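Local coordinates for protein putative glycosylhydrolase (Parabacteroides distasonis, PDB 3S5Q) that probably acts as a hydrolase, belonging to the 3-keto-disaccharide hydrolase family and carrying a concanavalin A-like lectin/glucanase fold, at residues Q106-P109 and E110-C114; K85-W88 and I89-I93; L23-D27 and L28-D32; W164-G167 and T168-P171. All coordinates share one frame; numbering follows the deposited sequence. Where two conformers were deposited one is given.

Interaction 1: residues Q106-P109 and E110-C114; sequences QSYP and EYWRC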
loop_
_atom_site.group_PDB
_atom_site.type_symbol
_atom_site.label_atom_id
_atom_site.label_comp_id
_atom_site.label_asym_id
_atom_site.label_seq_id
_atom_site.Cartn_x
_atom_site.Cartn_y
_atom_site.Cartn_z
ATOM N N GLN A 106 -1.494 4.274 18.802
ATOM C CA GLN A 106 -2.598 4.046 19.754
ATOM C C GLN A 106 -3.480 5.320 19.948
ATOM O O GLN A 106 -4.544 5.278 20.578
ATOM C CB GLN A 106 -1.985 3.577 21.104
ATOM C CG GLN A 106 -2.926 2.917 22.129
ATOM C CD GLN A 106 -3.729 1.714 21.578
ATOM O OE1 GLN A 106 -3.230 0.900 20.768
ATOM N NE2 GLN A 106 -4.984 1.600 22.037
ATOM N N SER A 107 -3.017 6.449 19.413
ATOM C CA SER A 107 -3.747 7.712 19.439
ATOM C C SER A 107 -4.685 7.866 18.234
ATOM O O SER A 107 -5.444 8.858 18.172
ATOM C CB SER A 107 -2.765 8.895 19.435
ATOM O OG SER A 107 -2.144 9.069 20.702
ATOM N N TYR A 108 -4.637 6.916 17.291
ATOM C CA TYR A 108 -5.435 6.974 16.045
ATOM C C TYR A 108 -6.355 5.759 15.916
ATOM O O TYR A 108 -6.036 4.649 16.391
ATOM C CB TYR A 108 -4.522 7.046 14.788
ATOM C CG TYR A 108 -3.585 8.237 14.908
ATOM C CD1 TYR A 108 -4.016 9.520 14.582
ATOM C CD2 TYR A 108 -2.320 8.096 15.465
ATOM C CE1 TYR A 108 -3.183 10.631 14.734
ATOM C CE2 TYR A 108 -1.474 9.215 15.654
ATOM C CZ TYR A 108 -1.919 10.475 15.272
ATOM O OH TYR A 108 -1.114 11.580 15.446
ATOM N N PRO A 109 -7.503 5.948 15.251
ATOM C CA PRO A 109 -8.399 4.799 15.032
ATOM C C PRO A 109 -7.696 3.614 14.348
ATOM O O PRO A 109 -6.766 3.820 13.535
ATOM C CB PRO A 109 -9.500 5.374 14.116
ATOM C CG PRO A 109 -9.427 6.806 14.237
ATOM C CD PRO A 109 -8.051 7.201 14.707
ATOM N N GLU A 110 -8.126 2.391 14.694
ATOM C CA GLU A 110 -7.664 1.162 14.039
ATOM C C GLU A 110 -7.707 1.233 12.512
ATOM O O GLU A 110 -6.856 0.661 11.836
ATOM C CB GLU A 110 -8.503 -0.061 14.480
ATOM C CG GLU A 110 -8.128 -0.605 15.841
ATOM C CD GLU A 110 -8.831 -1.945 16.206
ATOM O OE1 GLU A 110 -9.672 -2.464 15.408
ATOM O OE2 GLU A 110 -8.525 -2.473 17.301
ATOM N N TYR A 111 -8.715 1.905 11.956
ATOM C CA TYR A 111 -8.875 1.924 10.485
ATOM C C TYR A 111 -8.036 3.022 9.808
ATOM O O TYR A 111 -8.196 3.302 8.610
ATOM C CB TYR A 111 -10.349 1.953 10.091
ATOM C CG TYR A 111 -11.157 3.096 10.637
ATOM C CD1 TYR A 111 -11.639 3.099 11.976
ATOM C CD2 TYR A 111 -11.454 4.178 9.830
ATOM C CE1 TYR A 111 -12.452 4.152 12.445
ATOM C CE2 TYR A 111 -12.218 5.227 10.295
ATOM C CZ TYR A 111 -12.725 5.214 11.583
ATOM O OH TYR A 111 -13.468 6.286 11.968
ATOM N N TRP A 112 -7.124 3.604 10.600
ATOM C CA TRP A 112 -6.004 4.442 10.113
ATOM C C TRP A 112 -4.640 3.712 10.107
ATOM O O TRP A 112 -3.676 4.233 9.563
ATOM C CB TRP A 112 -5.855 5.695 10.981
ATOM C CG TRP A 112 -6.984 6.764 10.846
ATOM C CD1 TRP A 112 -8.331 6.563 10.540
ATOM C CD2 TRP A 112 -6.837 8.162 11.074
ATOM N NE1 TRP A 112 -9.002 7.760 10.558
ATOM C CE2 TRP A 112 -8.107 8.759 10.892
ATOM C CE3 TRP A 112 -5.740 8.985 11.380
ATOM C CZ2 TRP A 112 -8.306 10.141 11.037
ATOM C CZ3 TRP A 112 -5.949 10.343 11.537
ATOM C CH2 TRP A 112 -7.222 10.905 11.331
ATOM N N ARG A 113 -4.562 2.509 10.687
ATOM C CA ARG A 113 -3.287 1.823 10.905
ATOM C C ARG A 113 -2.866 0.913 9.739
ATOM O O ARG A 113 -3.603 0.752 8.739
ATOM C CB ARG A 113 -3.383 1.053 12.223
ATOM C CG ARG A 113 -3.703 1.934 13.418
ATOM C CD ARG A 113 -3.752 1.127 14.702
ATOM N NE ARG A 113 -4.330 1.886 15.803
ATOM C CZ ARG A 113 -4.901 1.358 16.883
ATOM N NH1 ARG A 113 -4.968 0.037 17.027
ATOM N NH2 ARG A 113 -5.393 2.153 17.820
ATOM N N CYS A 114 -1.666 0.345 9.847
ATOM C CA CYS A 114 -1.071 -0.484 8.756
ATOM C C CYS A 114 -1.995 -1.500 8.102
ATOM O O CYS A 114 -2.652 -2.287 8.793
ATOM C CB CYS A 114 0.167 -1.210 9.277
ATOM S SG CYS A 114 1.249 -1.675 7.941
HETATM O O HOH W 1 -7.288 0.956 20.023
#
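P109 is the bump of this contact, and its pyrrolidine ring fits a hollow lined by Y111 and W112. CB of P109 lies over a face of the Y111 phenol ring, 4.0 Å from its centroid, while CG of P109 rests above the five-membered ring of W112, 3.9 Å from that centroid. Both are CH-pi contacts, and the compact, rigid ring of proline suits a notch floored by flat aromatics. The Y111 ring is brought under CB by chi1 of 57°, which sets CG between the backbone N and the carbonyl carbon, and its OH is anchored beyond the loop on E175 O. Y108 extends the apolar patch: its CD1 meets CE3 of W112 at 3.7 Å, yet the two rings, although near parallel (18° between planes), are slid so far apart that they barely overlap.

The backbone supplies the turn that makes the hollow. W112 N donates to P109 O at 3.0 Å, tightening the turn through 110-112. R113, extended from CG to NE, reaches back along the loop so that NH2 donates to Y108 O at 2.9 Å, approaching almost head-on to the carbonyl (C=O...N angle 173°); NE adds a weak second bond to the same oxygen. A water accepts from R113 NH2 at 3.1 Å and, weakly, from NE2 of Q106, whose long polar chain suits this solvent-facing side.

Chemically, one carbonyl held by a guanidinium that also gives NH1 to Q126 OE1 suggests a loop held mainly by its polar atoms, with the CH-pi contacts adding a weaker, shape-dependent fit.

Interaction 2: residues K85-W88 and I89-I93; sequences KGNW and IPSSI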
loop_
_atom_site.group_PDB
_atom_site.type_symbol
_atom_site.label_atom_id
_atom_site.label_comp_id
_atom_site.label_asym_id
_atom_site.label_seq_id
_atom_site.Cartn_x
_atom_site.Cartn_y
_atom_site.Cartn_z
ATOM N N LYS A 85 -3.061 12.189 -10.426
ATOM C CA LYS A 85 -1.854 12.115 -9.629
ATOM C C LYS A 85 -1.606 13.444 -8.891
ATOM O O LYS A 85 -1.214 13.439 -7.718
ATOM C CB LYS A 85 -0.660 11.667 -10.485
ATOM C CG LYS A 85 -0.792 10.202 -10.914
ATOM C CD LYS A 85 0.405 9.716 -11.755
ATOM C CE LYS A 85 0.269 9.923 -13.242
ATOM N NZ LYS A 85 1.395 9.201 -13.945
ATOM N N GLY A 86 -1.912 14.566 -9.546
ATOM C CA GLY A 86 -1.771 15.894 -8.924
ATOM C C GLY A 86 -2.636 16.073 -7.688
ATOM O O GLY A 86 -2.197 16.553 -6.636
ATOM N N ASN A 87 -3.870 15.637 -7.796
ATOM C CA ASN A 87 -4.818 15.794 -6.729
ATOM C C ASN A 87 -5.166 14.407 -6.212
ATOM O O ASN A 87 -6.320 14.048 -6.209
ATOM C CB ASN A 87 -6.046 16.542 -7.309
ATOM C CG ASN A 87 -7.067 16.904 -6.272
ATOM O OD1 ASN A 87 -6.735 17.069 -5.111
ATOM N ND2 ASN A 87 -8.345 17.030 -6.695
ATOM N N TRP A 88 -4.170 13.618 -5.786
ATOM C CA TRP A 88 -4.389 12.187 -5.543
ATOM C C TRP A 88 -5.240 11.887 -4.303
ATOM O O TRP A 88 -5.923 10.873 -4.261
ATOM C CB TRP A 88 -3.072 11.382 -5.478
ATOM C CG TRP A 88 -2.194 11.703 -4.285
ATOM C CD1 TRP A 88 -1.288 12.707 -4.197
ATOM C CD2 TRP A 88 -2.161 11.013 -3.038
ATOM N NE1 TRP A 88 -0.682 12.696 -2.954
ATOM C CE2 TRP A 88 -1.201 11.656 -2.226
ATOM C CE3 TRP A 88 -2.854 9.917 -2.523
ATOM C CZ2 TRP A 88 -0.917 11.232 -0.922
ATOM C CZ3 TRP A 88 -2.576 9.491 -1.238
ATOM C CH2 TRP A 88 -1.622 10.149 -0.443
ATOM N N ILE A 89 -5.236 12.770 -3.317
ATOM C CA ILE A 89 -5.869 12.417 -2.045
ATOM C C ILE A 89 -7.363 12.049 -2.215
ATOM O O ILE A 89 -7.764 10.998 -1.779
ATOM C CB ILE A 89 -5.621 13.481 -0.956
ATOM C CG1 ILE A 89 -4.148 13.409 -0.506
ATOM C CG2 ILE A 89 -6.603 13.257 0.254
ATOM C CD1 ILE A 89 -3.644 14.686 0.245
ATOM N N PRO A 90 -8.174 12.914 -2.836
ATOM C CA PRO A 90 -9.577 12.593 -3.055
ATOM C C PRO A 90 -9.825 11.795 -4.321
ATOM O O PRO A 90 -10.990 11.551 -4.637
ATOM C CB PRO A 90 -10.206 13.972 -3.216
ATOM C CG PRO A 90 -9.097 14.773 -3.806
ATOM C CD PRO A 90 -7.915 14.334 -3.110
ATOM N N SER A 91 -8.767 11.401 -5.027
ATOM C CA SER A 91 -8.902 10.790 -6.325
ATOM C C SER A 91 -8.265 9.420 -6.346
ATOM O O SER A 91 -7.808 8.978 -7.400
ATOM C CB SER A 91 -8.224 11.652 -7.395
ATOM O OG SER A 91 -8.537 13.021 -7.254
ATOM N N SER A 92 -8.191 8.761 -5.188
ATOM C CA SER A 92 -7.575 7.455 -5.116
ATOM C C SER A 92 -7.994 6.729 -3.852
ATOM O O SER A 92 -8.688 7.295 -2.981
ATOM C CB SER A 92 -6.051 7.605 -5.173
ATOM O OG SER A 92 -5.627 8.279 -4.020
ATOM N N ILE A 93 -7.577 5.468 -3.777
ATOM C CA ILE A 93 -7.733 4.663 -2.587
ATOM C C ILE A 93 -6.323 4.285 -2.037
ATOM O O ILE A 93 -5.477 3.717 -2.745
ATOM C CB ILE A 93 -8.580 3.421 -2.841
ATOM C CG1 ILE A 93 -9.952 3.853 -3.428
ATOM C CG2 ILE A 93 -8.695 2.637 -1.505
ATOM C CD1 ILE A 93 -10.878 2.709 -3.772
#
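W88 and S92 meet at the tight end of this loop, where OG of S92 donates to W88 O at only 2.6 Å. The same carbonyl also accepts from S91 N, 3.0 Å from W88 O, and the two donors arrive from opposite faces of its plane. One oxygen thus closes the turn twice, once through backbone and once through a side chain. Serine suits both positions, since its short hydroxyl can fold back onto the preceding carbonyls: S91 OG is likewise bonded to N87 O, at 2.7 Å and with the donor tilted 24° from the carbonyl plane. The hydroxyl of S92 also sits at the edge of the W88 indole, near the ring plane, 3.6 Å from CE3. Over one face of that indole lies I89, whose CG1 is centred above the six-membered ring at 3.8 Å from its centroid in a CH-pi contact. W88 takes chi1 of 67°, which folds the indole back over the peptide leading into I89 and brings it beneath that methylene.

The other end is looser and faces solvent. There the exposed carboxamide of N87 crosses the P90 ring at about a right angle, and OD1 approaches CG of P90 at 3.5 Å, a van der Waals contact without the grip of the serine bonds. A polar asparagine is well placed at such a surface.

No helix adjoins the loop, which links strand 75-82 to strand 93-98. W88 and S92 pack on V79 and C82 of the former, W88 meets W54 of strand 53-55 edge-to-face, and I89 reaches the loop residues W179 and L180.

Interaction 3: residues L23-D27 and L28-D32; sequences LFDKD and LSNAD. With EDO (1,2-ethanediol), chain I.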
loop_
_atom_site.group_PDB
_atom_site.type_symbol
_atom_site.label_atom_id
_atom_site.label_comp_id
_atom_site.label_asym_id
_atom_site.label_seq_id
_atom_site.Cartn_x
_atom_site.Cartn_y
_atom_site.Cartn_z
ATOM N N LEU A 23 6.825 -3.972 -11.229
ATOM C CA LEU A 23 6.050 -2.780 -11.522
ATOM C C LEU A 23 6.891 -1.683 -12.167
ATOM O O LEU A 23 6.448 -1.013 -13.105
ATOM C CB LEU A 23 5.391 -2.234 -10.257
ATOM C CG LEU A 23 4.361 -1.147 -10.513
ATOM C CD1 LEU A 23 3.207 -1.745 -11.295
ATOM C CD2 LEU A 23 3.895 -0.589 -9.186
ATOM N N PHE A 24 8.095 -1.491 -11.640
ATOM C CA PHE A 24 8.986 -0.445 -12.144
ATOM C C PHE A 24 10.236 -1.048 -12.738
ATOM O O PHE A 24 10.812 -1.973 -12.164
ATOM C CB PHE A 24 9.410 0.487 -11.010
ATOM C CG PHE A 24 8.276 1.202 -10.359
ATOM C CD1 PHE A 24 7.370 1.941 -11.128
ATOM C CD2 PHE A 24 8.094 1.130 -8.992
ATOM C CE1 PHE A 24 6.323 2.607 -10.528
ATOM C CE2 PHE A 24 7.053 1.802 -8.391
ATOM C CZ PHE A 24 6.161 2.538 -9.164
ATOM N N ASP A 25 10.647 -0.485 -13.869
ATOM C CA ASP A 25 11.955 -0.734 -14.468
ATOM C C ASP A 25 13.075 -0.348 -13.558
ATOM O O ASP A 25 12.939 0.541 -12.714
ATOM C CB ASP A 25 12.134 0.090 -15.752
ATOM C CG ASP A 25 11.278 -0.405 -16.849
ATOM O OD1 ASP A 25 11.034 -1.641 -16.846
ATOM O OD2 ASP A 25 10.822 0.425 -17.670
ATOM N N LYS A 26 14.210 -0.971 -13.813
ATOM C CA LYS A 26 15.375 -0.832 -12.973
ATOM C C LYS A 26 15.863 0.620 -12.905
ATOM O O LYS A 26 16.365 1.066 -11.874
ATOM C CB LYS A 26 16.458 -1.767 -13.498
ATOM C CG LYS A 26 16.144 -3.264 -13.271
ATOM C CD LYS A 26 17.225 -4.136 -13.901
ATOM C CE LYS A 26 17.022 -5.637 -13.638
ATOM N NZ LYS A 26 17.796 -6.539 -14.606
ATOM N N ASP A 27 15.691 1.362 -13.994
ATOM C CA ASP A 27 16.068 2.791 -14.018
ATOM C C ASP A 27 14.896 3.748 -13.727
ATOM O O ASP A 27 15.057 4.976 -13.830
ATOM C CB ASP A 27 16.715 3.155 -15.361
ATOM C CG ASP A 27 15.809 2.871 -16.556
ATOM O OD1 ASP A 27 14.576 2.700 -16.399
ATOM O OD2 ASP A 27 16.345 2.802 -17.682
ATOM N N LEU A 28 13.739 3.170 -13.374
ATOM C CA LEU A 28 12.483 3.909 -13.131
ATOM C C LEU A 28 11.976 4.721 -14.341
ATOM O O LEU A 28 11.213 5.701 -14.186
ATOM C CB LEU A 28 12.604 4.786 -11.869
ATOM C CG LEU A 28 13.087 4.095 -10.577
ATOM C CD1 LEU A 28 13.258 5.125 -9.471
ATOM C CD2 LEU A 28 12.168 2.949 -10.118
ATOM N N SER A 29 12.329 4.284 -15.550
ATOM C CA SER A 29 11.944 5.022 -16.752
ATOM C C SER A 29 10.429 4.982 -17.010
ATOM O O SER A 29 9.921 5.839 -17.717
ATOM C CB SER A 29 12.703 4.523 -17.995
ATOM O OG SER A 29 12.448 3.161 -18.278
ATOM N N ASN A 30 9.729 4.003 -16.422
ATOM C CA ASN A 30 8.287 3.879 -16.566
ATOM C C ASN A 30 7.561 4.406 -15.317
ATOM O O ASN A 30 6.411 4.032 -15.047
ATOM C CB ASN A 30 7.905 2.415 -16.847
ATOM C CG ASN A 30 8.170 1.492 -15.646
ATOM O OD1 ASN A 30 9.074 1.742 -14.835
ATOM N ND2 ASN A 30 7.372 0.432 -15.527
ATOM N N ALA A 31 8.249 5.249 -14.546
ATOM C CA ALA A 31 7.662 5.866 -13.343
ATOM C C ALA A 31 7.696 7.382 -13.434
ATOM O O ALA A 31 8.595 7.942 -14.062
ATOM C CB ALA A 31 8.402 5.415 -12.072
ATOM N N ASP A 32 6.711 8.010 -12.791
ATOM C CA ASP A 32 6.683 9.447 -12.585
ATOM C C ASP A 32 7.113 9.763 -11.150
ATOM O O ASP A 32 6.414 9.415 -10.183
ATOM C CB ASP A 32 5.279 9.994 -12.835
ATOM C CG ASP A 32 5.202 11.482 -12.656
ATOM O OD1 ASP A 32 5.176 11.965 -11.500
ATOM O OD2 ASP A 32 5.167 12.184 -13.683
HETATM C C1 EDO I . 10.920 -3.776 -7.909
HETATM O O1 EDO I . 10.799 -3.201 -6.600
HETATM C C2 EDO I . 10.513 -2.733 -8.941
HETATM O O2 EDO I . 9.168 -2.963 -9.407
#
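The carboxamide of N30 overlaps the carboxylate of D25, the two flat groups stacked with their planes 25° apart and OD2 of D25 3.5 Å from CG of N30. Asparagine suits this place because it offers an acceptor and a donor together: OD1 receives D25 N at 2.9 Å, and ND2 gives to L23 O at 3.0 Å. The peptide groups before and after F24 are thereby held by one side chain, which reaches them with chi1 of 68°.

F24 turns its own ring nearly perpendicular to that amide (83°). Its CD1 packs on CB of A31 at 3.7 Å, while its CB meets CD2 of L28 at 3.8 Å, small and branched apolar groups filling the buried side. On the outside, OD1 of D27 accepts from both OG and N of S29, each at 2.9 Å. An ethanediol, probably from the crystallisation liquor, takes the N-H of F24 through O2.

The bond from S29 N to D27 OD1 closes an Asx turn; it straddles the junction at L28, where two type I beta turns, D25 to L28 and L28 to A31, meet. Together they carry the chain compactly between the two antiparallel sheets of the concanavalin A-like fold, from strand 20-22 in the larger to strand 31-32 at the edge of the five-stranded one.

Interaction 4: residues W164-G167 and T168-P171; sequences WTSG and TTNP. With EDO (1,2-ethanediol), chain H; EDO (1,2-ethanediol), chain G.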
loop_
_atom_site.group_PDB
_atom_site.type_symbol
_atom_site.label_atom_id
_atom_site.label_comp_id
_atom_site.label_asym_id
_atom_site.label_seq_id
_atom_site.Cartn_x
_atom_site.Cartn_y
_atom_site.Cartn_z
ATOM N N TRP A 164 -19.712 1.266 0.456
ATOM C CA TRP A 164 -19.405 2.638 0.830
ATOM C C TRP A 164 -20.253 3.644 0.050
ATOM O O TRP A 164 -19.745 4.405 -0.772
ATOM C CB TRP A 164 -17.924 2.906 0.685
ATOM C CG TRP A 164 -17.165 2.475 1.935
ATOM C CD1 TRP A 164 -16.795 3.272 2.970
ATOM C CD2 TRP A 164 -16.777 1.131 2.303
ATOM N NE1 TRP A 164 -16.167 2.523 3.961
ATOM C CE2 TRP A 164 -16.157 1.203 3.575
ATOM C CE3 TRP A 164 -16.915 -0.123 1.691
ATOM C CZ2 TRP A 164 -15.639 0.057 4.236
ATOM C CZ3 TRP A 164 -16.440 -1.248 2.347
ATOM C CH2 TRP A 164 -15.798 -1.151 3.605
ATOM N N THR A 165 -21.558 3.661 0.321
ATOM C CA THR A 165 -22.461 4.580 -0.373
ATOM C C THR A 165 -22.394 6.028 0.163
ATOM O O THR A 165 -22.830 6.972 -0.520
ATOM C CB THR A 165 -23.900 4.063 -0.323
ATOM O OG1 THR A 165 -24.252 3.750 1.019
ATOM C CG2 THR A 165 -24.018 2.832 -1.186
ATOM N N SER A 166 -21.837 6.191 1.360
ATOM C CA SER A 166 -21.536 7.539 1.944
ATOM C C SER A 166 -20.067 7.939 1.788
ATOM O O SER A 166 -19.186 7.099 2.012
ATOM C CB SER A 166 -21.892 7.580 3.445
ATOM O OG SER A 166 -21.473 8.807 4.092
ATOM N N GLY A 167 -19.813 9.214 1.426
ATOM C CA GLY A 167 -18.465 9.811 1.464
ATOM C C GLY A 167 -17.952 10.225 2.838
ATOM O O GLY A 167 -16.738 10.531 3.011
ATOM N N THR A 168 -18.848 10.223 3.817
ATOM C CA THR A 168 -18.545 10.697 5.185
ATOM C C THR A 168 -18.647 9.680 6.322
ATOM O O THR A 168 -18.085 9.903 7.416
ATOM C CB THR A 168 -19.489 11.852 5.537
ATOM O OG1 THR A 168 -20.845 11.370 5.567
ATOM C CG2 THR A 168 -19.342 13.042 4.488
ATOM N N THR A 169 -19.409 8.608 6.094
ATOM C CA THR A 169 -19.748 7.626 7.125
ATOM C C THR A 169 -19.465 6.209 6.595
ATOM O O THR A 169 -19.947 5.843 5.512
ATOM C CB THR A 169 -21.263 7.773 7.543
ATOM O OG1 THR A 169 -21.505 9.139 7.865
ATOM C CG2 THR A 169 -21.628 6.850 8.759
ATOM N N ASN A 170 -18.632 5.455 7.327
ATOM C CA ASN A 170 -18.398 4.041 7.034
ATOM C C ASN A 170 -19.669 3.224 7.292
ATOM O O ASN A 170 -20.536 3.656 8.079
ATOM C CB ASN A 170 -17.198 3.527 7.844
ATOM C CG ASN A 170 -15.874 4.161 7.400
ATOM O OD1 ASN A 170 -15.602 4.206 6.206
ATOM N ND2 ASN A 170 -15.047 4.657 8.358
ATOM N N PRO A 171 -19.828 2.055 6.623
ATOM C CA PRO A 171 -21.052 1.236 6.869
ATOM C C PRO A 171 -21.335 0.994 8.356
ATOM O O PRO A 171 -22.498 0.924 8.749
ATOM C CB PRO A 171 -20.748 -0.078 6.129
ATOM C CG PRO A 171 -19.933 0.392 4.931
ATOM C CD PRO A 171 -19.090 1.580 5.433
HETATM C C1 EDO H . -24.072 3.809 5.185
HETATM O O1 EDO H . -23.072 3.027 4.580
HETATM C C2 EDO H . -23.399 4.893 6.007
HETATM O O2 EDO H . -23.110 4.368 7.294
HETATM C C1 EDO G . -26.082 7.015 2.815
HETATM O O1 EDO G . -25.655 5.688 2.522
HETATM C C2 EDO G . -26.540 7.146 4.273
HETATM O O2 EDO G . -25.828 8.068 5.041
HETATM O O HOH W 2 -20.647 4.247 3.402
HETATM O O HOH W 3 -23.500 9.602 5.541
#
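The indole of W164 is met on two sides at once, by N170 at its edge and by P171 over a face. OD1 of N170 lies in the ring plane, where NE1 of W164 donates to it at 2.9 Å. The amide does not continue that plane but stands at 76° to it, and the indole N-H meets the carbonyl oxygen tilted 22° from the carbonyl plane. P171 crosses the indole at about a right angle. Its CD sits above the five-membered ring in a close CH-pi contact, 3.5 Å from the centroid. Tryptophan suits the site by offering a broad apolar face to proline and a single N-H to asparagine, whose ND2 is in turn held by T174 OG1 and G119 O.

S166 governs the other half of the loop. A chi1 of 173° turns its hydroxyl away from its own N and toward the residues ahead, where OG accepts from T168 N at 3.0 Å and from T169 N at 2.9 Å. One water bridges the backbone, accepting from S166 N and donating to T169 O; another is bonded to S166 OG and T169 OG1. Two ethanediols, probably from the crystallisation liquor, line the loop surface; one donates through O2 to N170 O, and the other accepts from T165 OG1.

The S166 OG bond to T168 N defines an ST turn. Here it folds an irregular surface loop between strands 154-160 and 192-195, with the tryptophan and asparagine securing its inner side.

In the fold
From the N terminus, the contacts come in the order interaction 3, 2, 1, 4, strictly in series, so none nests within or crosses another. Interaction 3 closes the turns leading from strand 20-22 of the larger sheet to edge strand 31-32 of the five-stranded one. Interaction 2 closes the connection between neighbouring strands 75-82 and 93-98 of that smaller sheet, and touches interaction 3 where K85 packs on D32. Interaction 1 lies in the passage back to strand 135-143 of the larger sheet. Interaction 4, on the return from 154-160 to 192-195, packs against interaction 1 through N170 and Y111; its centre lies about 35 Å from that of interaction 3.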